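La-related protein 7 homolog (Schizosaccharomyces pombe, PDB 6TZN) binds telomerase RNA ter1 and promotes its assembly with the catalytic subunit trt1, the crystallised part being its C-terminal xRRM domain. Local coordinates at residues A[58-63]-A[113-118]; A[37-42]-A[73-78]; A[32-37]-A[87-92]. All coordinates share one frame; numbering follows the deposited sequence.

The three contacts tie the parts of the xRRM domain together on either side of its four-stranded antiparallel sheet. Interaction 1 joins strand 58-63 to the C-terminal helix 109-119 and holds a nitrate ion, whereas interactions 2 and 3 both use helix 25-39, share Ser37 and have centres 11 Å apart. Their centres lie 21 and 22 Å from that of interaction 1, across the centre of the chain. The core connects the two sides through Ile61 CD1, 3.7 Å from Leu32 CD1; on the helical side, Ala75 CB of interaction 2 packs 3.6 Å from Val35 CG1 of interaction 3. Interactions 1 and 2 do not touch, their nearest atoms being about 6 Å apart.

Interaction 1. Residues A[58-63]-A[113-118]; sequences EAIIRW and KNYWRM. With NO3 (nitrate ion), chain B.
Ile60 and Arg62 of strand 58-63 meet Tyr115 and Trp116 of helix 109-119, the extra C-terminal helix that an xRRM lays across the sheet of its RNA recognition motif. Strand and helix run nearly perpendicular (82°) with axes 12.1 Å apart, a gap spanned mainly by Arg62 and the two aromatic side chains. Tyr115 carries its CG anti to the backbone N (chi1 176°), which extends the ring toward the strand. There the CG2 methyl of Ile60 comes in obliquely, 3.6 Å from Tyr115 CE2, the two side chains lying side by side and pointing opposite ways. Tyr115 OH sits 3.9 Å from Arg62 CB, but its hydrogen-bond partner is Asp51 on strand 47-51. Bent at chi2, Arg62 runs almost perpendicular to the Trp116 side chain and brings NE to the indole edge, 3.8 Å from Trp116 CH2; guanidinium and indole planes are 72° apart. Phe8 stacks with the indole, and Tyr115 CD1 lies over the centre of one indole face. Within the protein Arg62 NH1 donates to Trp63 O at 2.9 Å; in the crystal a nitrate, probably from the crystallisation liquor, adds two more bonds, Arg62 NE to O1 at 2.9 Å and Arg62 NH2 to O3 at 3.0 Å.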
loop_
_atom_site.group_PDB
_atom_site.type_symbol
_atom_site.label_atom_id
_atom_site.label_comp_id
_atom_site.label_asym_id
_atom_site.label_seq_id
_atom_site.Cartn_x
_atom_site.Cartn_y
_atom_site.Cartn_z
ATOM N N GLU A 58 -6.767 -6.532 -0.113
ATOM C CA GLU A 58 -5.344 -6.383 0.147
ATOM C C GLU A 58 -4.600 -6.261 -1.172
ATOM O O GLU A 58 -5.062 -6.740 -2.214
ATOM C CB GLU A 58 -4.785 -7.576 0.940
ATOM C CG GLU A 58 -5.431 -7.771 2.301
ATOM C CD GLU A 58 -4.855 -8.945 3.070
ATOM O OE1 GLU A 58 -3.940 -9.616 2.546
ATOM O OE2 GLU A 58 -5.324 -9.196 4.202
ATOM N N ALA A 59 -3.447 -5.598 -1.121
ATOM C CA ALA A 59 -2.533 -5.532 -2.250
ATOM C C ALA A 59 -1.114 -5.656 -1.723
ATOM O O ALA A 59 -0.837 -5.367 -0.556
ATOM C CB ALA A 59 -2.681 -4.210 -3.013
ATOM N N ILE A 60 -0.200 -6.075 -2.593
ATOM C CA ILE A 60 1.229 -6.055 -2.279
ATOM C C ILE A 60 1.890 -5.026 -3.181
ATOM O O ILE A 60 1.758 -5.094 -4.408
ATOM C CB ILE A 60 1.885 -7.435 -2.442
ATOM C CG1 ILE A 60 1.278 -8.432 -1.451
ATOM C CG2 ILE A 60 3.396 -7.317 -2.263
ATOM C CD1 ILE A 60 1.866 -9.825 -1.537
ATOM N N ILE A 61 2.585 -4.067 -2.574
ATOM C CA ILE A 61 3.270 -3.007 -3.303
ATOM C C ILE A 61 4.761 -3.320 -3.339
ATOM O O ILE A 61 5.381 -3.548 -2.290
ATOM C CB ILE A 61 3.034 -1.634 -2.646
ATOM C CG1 ILE A 61 1.566 -1.447 -2.230
ATOM C CG2 ILE A 61 3.511 -0.521 -3.581
ATOM C CD1 ILE A 61 0.566 -1.575 -3.372
ATOM N N ARG A 62 5.340 -3.327 -4.539
ATOM C CA ARG A 62 6.788 -3.401 -4.717
ATOM C C ARG A 62 7.275 -1.973 -4.937
ATOM O O ARG A 62 7.059 -1.389 -6.006
ATOM C CB ARG A 62 7.147 -4.308 -5.898
ATOM C CG ARG A 62 8.639 -4.661 -6.033
ATOM C CD ARG A 62 9.451 -3.541 -6.680
ATOM N NE ARG A 62 10.593 -4.054 -7.424
ATOM C CZ ARG A 62 11.766 -3.442 -7.559
ATOM N NH1 ARG A 62 12.009 -2.284 -6.953
ATOM N NH2 ARG A 62 12.709 -4.008 -8.302
ATOM N N TRP A 63 7.936 -1.415 -3.925
ATOM C CA TRP A 63 8.424 -0.049 -3.993
ATOM C C TRP A 63 9.760 -0.004 -4.720
ATOM O O TRP A 63 10.468 -1.007 -4.833
ATOM C CB TRP A 63 8.565 0.520 -2.582
ATOM C CG TRP A 63 7.231 0.709 -1.943
ATOM C CD1 TRP A 63 6.572 -0.173 -1.123
ATOM C CD2 TRP A 63 6.368 1.840 -2.092
ATOM N NE1 TRP A 63 5.359 0.355 -0.741
ATOM C CE2 TRP A 63 5.203 1.584 -1.333
ATOM C CE3 TRP A 63 6.466 3.045 -2.797
ATOM C CZ2 TRP A 63 4.150 2.495 -1.254
ATOM C CZ3 TRP A 63 5.421 3.948 -2.720
ATOM C CH2 TRP A 63 4.275 3.668 -1.954
ATOM N N LYS A 113 10.694 -14.007 0.826
ATOM C CA LYS A 113 11.406 -14.921 -0.058
ATOM C C LYS A 113 10.457 -15.548 -1.069
ATOM O O LYS A 113 10.789 -15.669 -2.255
ATOM C CB LYS A 113 12.116 -16.001 0.760
ATOM C CG LYS A 113 13.279 -15.478 1.590
ATOM C CD LYS A 113 13.856 -16.577 2.477
ATOM N N ASN A 114 9.257 -15.931 -0.622
ATOM C CA ASN A 114 8.313 -16.592 -1.513
ATOM C C ASN A 114 7.750 -15.641 -2.561
ATOM O O ASN A 114 7.452 -16.076 -3.680
ATOM C CB ASN A 114 7.189 -17.247 -0.715
ATOM C CG ASN A 114 6.626 -18.469 -1.410
ATOM O OD1 ASN A 114 7.311 -19.481 -1.560
ATOM N ND2 ASN A 114 5.372 -18.384 -1.838
ATOM N N TYR A 115 7.584 -14.356 -2.227
ATOM C CA TYR A 115 7.156 -13.388 -3.233
ATOM C C TYR A 115 8.106 -13.393 -4.420
ATOM O O TYR A 115 7.681 -13.476 -5.579
ATOM C CB TYR A 115 7.080 -11.984 -2.626
ATOM C CG TYR A 115 6.723 -10.889 -3.621
ATOM C CD1 TYR A 115 7.696 -10.309 -4.437
ATOM C CD2 TYR A 115 5.417 -10.429 -3.732
ATOM C CE1 TYR A 115 7.370 -9.321 -5.344
ATOM C CE2 TYR A 115 5.083 -9.432 -4.628
ATOM C CZ TYR A 115 6.063 -8.876 -5.430
ATOM O OH TYR A 115 5.739 -7.872 -6.321
ATOM N N TRP A 116 9.406 -13.296 -4.144
ATOM C CA TRP A 116 10.387 -13.241 -5.216
ATOM C C TRP A 116 10.535 -14.591 -5.909
ATOM O O TRP A 116 10.737 -14.635 -7.127
ATOM C CB TRP A 116 11.714 -12.699 -4.675
ATOM C CG TRP A 116 11.595 -11.261 -4.264
ATOM C CD1 TRP A 116 11.520 -10.770 -2.987
ATOM C CD2 TRP A 116 11.507 -10.125 -5.135
ATOM N NE1 TRP A 116 11.391 -9.398 -3.014
ATOM C CE2 TRP A 116 11.388 -8.979 -4.320
ATOM C CE3 TRP A 116 11.520 -9.966 -6.526
ATOM C CZ2 TRP A 116 11.281 -7.693 -4.849
ATOM C CZ3 TRP A 116 11.420 -8.687 -7.049
ATOM C CH2 TRP A 116 11.298 -7.567 -6.211
ATOM N N ARG A 117 10.419 -15.690 -5.158
ATOM C CA ARG A 117 10.449 -17.019 -5.763
ATOM C C ARG A 117 9.276 -17.213 -6.716
ATOM O O ARG A 117 9.450 -17.724 -7.828
ATOM C CB ARG A 117 10.439 -18.085 -4.667
ATOM C CG ARG A 117 10.396 -19.521 -5.169
ATOM C CD ARG A 117 10.267 -20.503 -4.008
ATOM N NE ARG A 117 11.348 -20.352 -3.035
ATOM C CZ ARG A 117 11.196 -19.848 -1.813
ATOM N NH1 ARG A 117 10.001 -19.449 -1.399
ATOM N NH2 ARG A 117 12.240 -19.749 -1.000
ATOM N N MET A 118 8.070 -16.809 -6.299
ATOM C CA MET A 118 6.902 -16.958 -7.161
ATOM C C MET A 118 6.959 -16.018 -8.356
ATOM O O MET A 118 6.508 -16.379 -9.449
ATOM C CB MET A 118 5.619 -16.733 -6.362
ATOM C CG MET A 118 5.284 -17.865 -5.404
ATOM S SD MET A 118 4.950 -19.423 -6.253
ATOM C CE MET A 118 6.522 -20.278 -6.119
HETATM N N NO3 B . 10.434 -6.516 -10.006
HETATM O O1 NO3 B . 9.662 -6.264 -9.049
HETATM O O2 NO3 B . 9.979 -7.035 -11.055
HETATM O O3 NO3 B . 11.669 -6.268 -9.932
#

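Interaction 2. Residues A[37-42]-A[73-78]; sequences SRQTQN and INAFRT
The carbonyl oxygen of Asn74, a residue that packs against Gln39, is gripped twice from Thr78: the backbone Thr78 N reaches Asn74 O at 3.0 Å, and the hydroxyl Thr78 OG1 donates to the same Asn74 O at 2.9 Å from the opposite face of the carbonyl plane. The Asn74 side chain is tied down within the helix as well, its OD1 accepting a short, fairly straight bond from Arg77 NH1 (2.7 Å, 164°). Against this face of helix 66-78, whose polar groups bond within the helix, lies Gln39, close to the end of helix 25-39, so that the contact joins the two helices of the RNA recognition motif. An extended first torsion (chi1 -168°) carries the Gln39 chain outward, and a bend at chi2 then folds the amide over the backbone of the other helix. At its root Gln39 CB meets Ala75 CB at 3.7 Å, and farther out the amide carbon Gln39 CD rests 3.5 Å from Ala75 CA. The two ends of the amide then part. Gln39 OE1 lies 3.2 Å from Thr78 OG1, whose proton is directed to Asn74 O, and takes a weak hydrogen bond from Gln79 NE2. Gln39 NE2 sits beside the CB of Asn74, the two amide planes being 53° apart, and a water accepts from Asn74 ND2 at 3.1 Å and, weakly, from Gln39 NE2. Shortening this side chain to an alanine would probably uncover the backbone at Ala75 and leave the water without its Gln39 donor. No direct hydrogen bond crosses between 37-42 and 73-78, so van der Waals contact of the Gln39 chain, chiefly with Ala75, and the weak water bridge are what join them.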
loop_
_atom_site.group_PDB
_atom_site.type_symbol
_atom_site.label_atom_id
_atom_site.label_comp_id
_atom_site.label_asym_id
_atom_site.label_seq_id
_atom_site.Cartn_x
_atom_site.Cartn_y
_atom_site.Cartn_z
ATOM N N SER A 37 2.678 11.734 -0.056
ATOM C CA SER A 37 3.049 13.142 -0.132
ATOM C C SER A 37 2.775 13.892 1.167
ATOM O O SER A 37 3.439 14.902 1.433
ATOM C CB SER A 37 2.352 13.824 -1.311
ATOM O OG SER A 37 0.971 14.000 -1.066
ATOM N N ARG A 38 1.826 13.426 1.982
ATOM C CA ARG A 38 1.621 14.008 3.305
ATOM C C ARG A 38 2.663 13.549 4.313
ATOM O O ARG A 38 2.838 14.208 5.341
ATOM C CB ARG A 38 0.231 13.661 3.850
ATOM C CG ARG A 38 -0.857 14.651 3.487
ATOM C CD ARG A 38 -1.463 14.329 2.153
ATOM N NE ARG A 38 -2.199 15.466 1.630
ATOM C CZ ARG A 38 -2.395 15.685 0.338
ATOM N NH1 ARG A 38 -1.921 14.817 -0.551
ATOM N NH2 ARG A 38 -3.062 16.764 -0.055
ATOM N N GLN A 39 3.360 12.448 4.041
ATOM C CA GLN A 39 4.374 11.924 4.947
ATOM C C GLN A 39 5.736 12.562 4.710
ATOM O O GLN A 39 6.486 12.802 5.665
ATOM C CB GLN A 39 4.463 10.401 4.793
ATOM C CG GLN A 39 5.264 9.704 5.870
ATOM C CD GLN A 39 4.638 9.855 7.245
ATOM O OE1 GLN A 39 3.445 10.159 7.372
ATOM N NE2 GLN A 39 5.431 9.628 8.281
ATOM N N THR A 40 6.064 12.859 3.454
ATOM C CA THR A 40 7.331 13.497 3.140
ATOM C C THR A 40 7.226 14.173 1.781
ATOM O O THR A 40 6.504 13.712 0.891
ATOM C CB THR A 40 8.488 12.489 3.144
ATOM O OG1 THR A 40 9.723 13.181 2.926
ATOM C CG2 THR A 40 8.302 11.445 2.052
ATOM N N GLN A 41 7.940 15.286 1.647
ATOM C CA GLN A 41 8.131 15.943 0.366
ATOM C C GLN A 41 9.544 15.760 -0.161
ATOM O O GLN A 41 9.883 16.328 -1.205
ATOM C CB GLN A 41 7.798 17.436 0.481
ATOM C CG GLN A 41 6.307 17.738 0.469
ATOM C CD GLN A 41 5.640 17.327 -0.828
ATOM O OE1 GLN A 41 4.713 16.517 -0.835
ATOM N NE2 GLN A 41 6.111 17.884 -1.937
ATOM N N ASN A 42 10.373 14.977 0.532
ATOM C CA ASN A 42 11.771 14.818 0.149
ATOM C C ASN A 42 11.928 13.857 -1.022
ATOM O O ASN A 42 12.756 14.088 -1.910
ATOM C CB ASN A 42 12.589 14.338 1.348
ATOM N N ILE A 73 5.037 2.656 5.208
ATOM C CA ILE A 73 4.671 2.104 6.511
ATOM C C ILE A 73 4.423 3.221 7.516
ATOM O O ILE A 73 3.421 3.217 8.245
ATOM C CB ILE A 73 5.753 1.130 7.011
ATOM C CG1 ILE A 73 5.933 -0.034 6.035
ATOM C CG2 ILE A 73 5.407 0.630 8.408
ATOM C CD1 ILE A 73 4.672 -0.771 5.745
ATOM N N ASN A 74 5.328 4.204 7.562
ATOM C CA ASN A 74 5.180 5.301 8.515
ATOM C C ASN A 74 3.927 6.114 8.226
ATOM O O ASN A 74 3.232 6.551 9.151
ATOM C CB ASN A 74 6.416 6.200 8.473
ATOM C CG ASN A 74 7.650 5.518 9.029
ATOM O OD1 ASN A 74 7.548 4.547 9.775
ATOM N ND2 ASN A 74 8.826 6.029 8.667
ATOM N N ALA A 75 3.622 6.326 6.944
ATOM C CA ALA A 75 2.475 7.144 6.563
ATOM C C ALA A 75 1.169 6.547 7.076
ATOM O O ALA A 75 0.336 7.252 7.661
ATOM C CB ALA A 75 2.435 7.293 5.044
ATOM N N PHE A 76 0.954 5.249 6.850
ATOM C CA PHE A 76 -0.297 4.647 7.299
ATOM C C PHE A 76 -0.339 4.418 8.801
ATOM O O PHE A 76 -1.434 4.340 9.371
ATOM C CB PHE A 76 -0.595 3.361 6.533
ATOM C CG PHE A 76 -1.032 3.603 5.124
ATOM C CD1 PHE A 76 -2.333 3.996 4.848
ATOM C CD2 PHE A 76 -0.130 3.477 4.075
ATOM C CE1 PHE A 76 -2.736 4.236 3.552
ATOM C CE2 PHE A 76 -0.525 3.710 2.774
ATOM C CZ PHE A 76 -1.836 4.088 2.509
ATOM N N ARG A 77 0.818 4.331 9.459
ATOM C CA ARG A 77 0.810 4.233 10.914
ATOM C C ARG A 77 0.385 5.548 11.550
ATOM O O ARG A 77 -0.328 5.556 12.560
ATOM C CB ARG A 77 2.187 3.820 11.427
ATOM C CG ARG A 77 2.204 3.558 12.924
ATOM C CD ARG A 77 3.613 3.357 13.450
ATOM N NE ARG A 77 4.391 4.590 13.400
ATOM C CZ ARG A 77 5.410 4.796 12.572
ATOM N NH1 ARG A 77 5.774 3.846 11.721
ATOM N NH2 ARG A 77 6.061 5.952 12.596
ATOM N N THR A 78 0.793 6.672 10.962
ATOM C CA THR A 78 0.539 7.964 11.577
ATOM C C THR A 78 -0.699 8.671 11.035
ATOM O O THR A 78 -1.224 9.556 11.708
ATOM C CB THR A 78 1.776 8.869 11.473
ATOM O OG1 THR A 78 2.110 9.090 10.101
ATOM C CG2 THR A 78 2.967 8.222 12.167
HETATM O O HOH W 1 8.514 8.690 7.102
#

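Interaction 3. Residues A[32-37]-A[87-92]; sequences LSYVFS and DDIRAH
In this RNA recognition motif the long loop between helix 66-78 and strand 103-106 packs on the outer side of helix 25-39, where Arg90 makes a CH-pi contact with Tyr34. With chi1 at -176° the tyrosine ring swings off the helix so that one face meets the loop. Arg90 CB stands over that face, 3.8 Å from the ring centroid and displaced toward the hydroxyl end, its closest approach being 3.5 Å to Tyr34 CZ. One carbon further out, Arg90 CG lies 3.8 Å above the centre of the His92 imidazole, so two successive methylenes of the arginine each meet a ring, from directions roughly at right angles, while the guanidinium points off from the helix. Next to it, the Ile89 CG2 methyl packs 3.9 Å from Tyr34 CB. The contact buries Ile89 O, which has no hydrogen-bond partner in the model. The loop holds its own shape through an Asx motif, Asp88 OD1 accepting from Ala91 N at 3.1 Å from above the carboxylate plane. Arg38 of the same helix makes a cation-pi contact with Tyr34. Alongside, Ile89 touches Ser30 and Ala91 touches Leu31; on the inner side of the helix Leu32 and Val35 pack on Phe76 of helix 66-78, which in turn packs on Ala104 of strand 103-106.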
loop_
_atom_site.group_PDB
_atom_site.type_symbol
_atom_site.label_atom_id
_atom_site.label_comp_id
_atom_site.label_asym_id
_atom_site.label_seq_id
_atom_site.Cartn_x
_atom_site.Cartn_y
_atom_site.Cartn_z
ATOM N N LEU A 32 -1.949 5.777 -2.687
ATOM C CA LEU A 32 -0.607 5.682 -2.121
ATOM C C LEU A 32 0.171 6.974 -2.334
ATOM O O LEU A 32 0.829 7.462 -1.415
ATOM C CB LEU A 32 0.131 4.504 -2.752
ATOM C CG LEU A 32 -0.368 3.113 -2.373
ATOM C CD1 LEU A 32 0.360 2.065 -3.189
ATOM C CD2 LEU A 32 -0.185 2.844 -0.886
ATOM N N SER A 33 0.102 7.550 -3.536
ATOM C CA SER A 33 0.816 8.795 -3.805
ATOM C C SER A 33 0.290 9.937 -2.946
ATOM O O SER A 33 1.070 10.745 -2.427
ATOM C CB SER A 33 0.706 9.143 -5.287
ATOM O OG SER A 33 1.192 8.075 -6.079
ATOM N N TYR A 34 -1.028 10.023 -2.792
ATOM C CA TYR A 34 -1.635 11.074 -1.987
ATOM C C TYR A 34 -1.164 10.987 -0.540
ATOM O O TYR A 34 -0.746 11.989 0.055
ATOM C CB TYR A 34 -3.160 10.940 -2.082
ATOM C CG TYR A 34 -3.924 12.030 -1.376
ATOM C CD1 TYR A 34 -4.176 11.958 -0.010
ATOM C CD2 TYR A 34 -4.385 13.137 -2.075
ATOM C CE1 TYR A 34 -4.863 12.967 0.639
ATOM C CE2 TYR A 34 -5.081 14.143 -1.437
ATOM C CZ TYR A 34 -5.312 14.054 -0.080
ATOM O OH TYR A 34 -6.006 15.055 0.548
ATOM N N VAL A 35 -1.215 9.787 0.035
ATOM C CA VAL A 35 -0.805 9.592 1.423
ATOM C C VAL A 35 0.695 9.828 1.590
ATOM O O VAL A 35 1.130 10.516 2.526
ATOM C CB VAL A 35 -1.241 8.187 1.881
ATOM C CG1 VAL A 35 -0.665 7.838 3.234
ATOM C CG2 VAL A 35 -2.758 8.093 1.914
ATOM N N PHE A 36 1.497 9.279 0.672
ATOM C CA PHE A 36 2.950 9.430 0.706
ATOM C C PHE A 36 3.343 10.899 0.746
ATOM O O PHE A 36 4.232 11.292 1.511
ATOM C CB PHE A 36 3.523 8.763 -0.553
ATOM C CG PHE A 36 4.999 8.437 -0.500
ATOM C CD1 PHE A 36 5.949 9.428 -0.699
ATOM C CD2 PHE A 36 5.434 7.129 -0.326
ATOM C CE1 PHE A 36 7.305 9.128 -0.692
ATOM C CE2 PHE A 36 6.779 6.822 -0.319
ATOM C CZ PHE A 36 7.719 7.824 -0.495
ATOM N N SER A 37 2.678 11.734 -0.056
ATOM C CA SER A 37 3.049 13.142 -0.132
ATOM C C SER A 37 2.775 13.892 1.167
ATOM O O SER A 37 3.439 14.902 1.433
ATOM C CB SER A 37 2.352 13.824 -1.311
ATOM O OG SER A 37 0.971 14.000 -1.066
ATOM N N ASP A 87 -13.408 4.423 -5.627
ATOM C CA ASP A 87 -12.559 5.390 -6.318
ATOM C C ASP A 87 -12.070 6.498 -5.395
ATOM O O ASP A 87 -11.620 7.548 -5.868
ATOM C CB ASP A 87 -13.220 5.954 -7.580
ATOM C CG ASP A 87 -14.588 6.559 -7.324
ATOM O OD1 ASP A 87 -14.951 6.795 -6.158
ATOM O OD2 ASP A 87 -15.324 6.798 -8.313
ATOM N N ASP A 88 -12.143 6.277 -4.088
ATOM C CA ASP A 88 -11.714 7.272 -3.108
ATOM C C ASP A 88 -10.191 7.277 -3.004
ATOM O O ASP A 88 -9.587 6.255 -2.668
ATOM C CB ASP A 88 -12.346 6.905 -1.766
ATOM C CG ASP A 88 -12.079 7.918 -0.675
ATOM O OD1 ASP A 88 -11.580 9.026 -0.957
ATOM O OD2 ASP A 88 -12.392 7.572 0.480
ATOM N N ILE A 89 -9.585 8.427 -3.288
ATOM C CA ILE A 89 -8.136 8.610 -3.232
ATOM C C ILE A 89 -7.676 9.189 -1.893
ATOM O O ILE A 89 -6.644 8.783 -1.357
ATOM C CB ILE A 89 -7.679 9.508 -4.404
ATOM C CG1 ILE A 89 -7.925 8.813 -5.747
ATOM C CG2 ILE A 89 -6.215 9.925 -4.227
ATOM C CD1 ILE A 89 -7.786 9.763 -6.916
ATOM N N ARG A 90 -8.398 10.167 -1.344
ATOM C CA ARG A 90 -7.898 10.822 -0.141
ATOM C C ARG A 90 -8.265 10.068 1.130
ATOM O O ARG A 90 -7.560 10.197 2.138
ATOM C CB ARG A 90 -8.294 12.296 -0.106
ATOM C CG ARG A 90 -9.718 12.592 0.213
ATOM C CD ARG A 90 -10.032 14.069 -0.102
ATOM N NE ARG A 90 -10.573 14.213 -1.452
ATOM C CZ ARG A 90 -11.046 15.344 -1.969
ATOM N NH1 ARG A 90 -11.022 16.471 -1.263
ATOM N NH2 ARG A 90 -11.546 15.348 -3.201
ATOM N N ALA A 91 -9.319 9.254 1.095
ATOM C CA ALA A 91 -9.569 8.252 2.128
ATOM C C ALA A 91 -9.675 8.859 3.534
ATOM O O ALA A 91 -9.090 8.363 4.496
ATOM C CB ALA A 91 -8.526 7.128 2.061
ATOM N N HIS A 92 -10.469 9.914 3.665
ATOM C CA HIS A 92 -10.702 10.474 4.992
ATOM C C HIS A 92 -11.631 9.566 5.784
ATOM O O HIS A 92 -12.678 9.138 5.286
ATOM C CB HIS A 92 -11.325 11.862 4.887
ATOM C CG HIS A 92 -10.393 12.895 4.347
ATOM N ND1 HIS A 92 -10.803 14.169 4.027
ATOM C CD2 HIS A 92 -9.076 12.833 4.045
ATOM C CE1 HIS A 92 -9.771 14.858 3.568
ATOM N NE2 HIS A 92 -8.711 14.068 3.568
#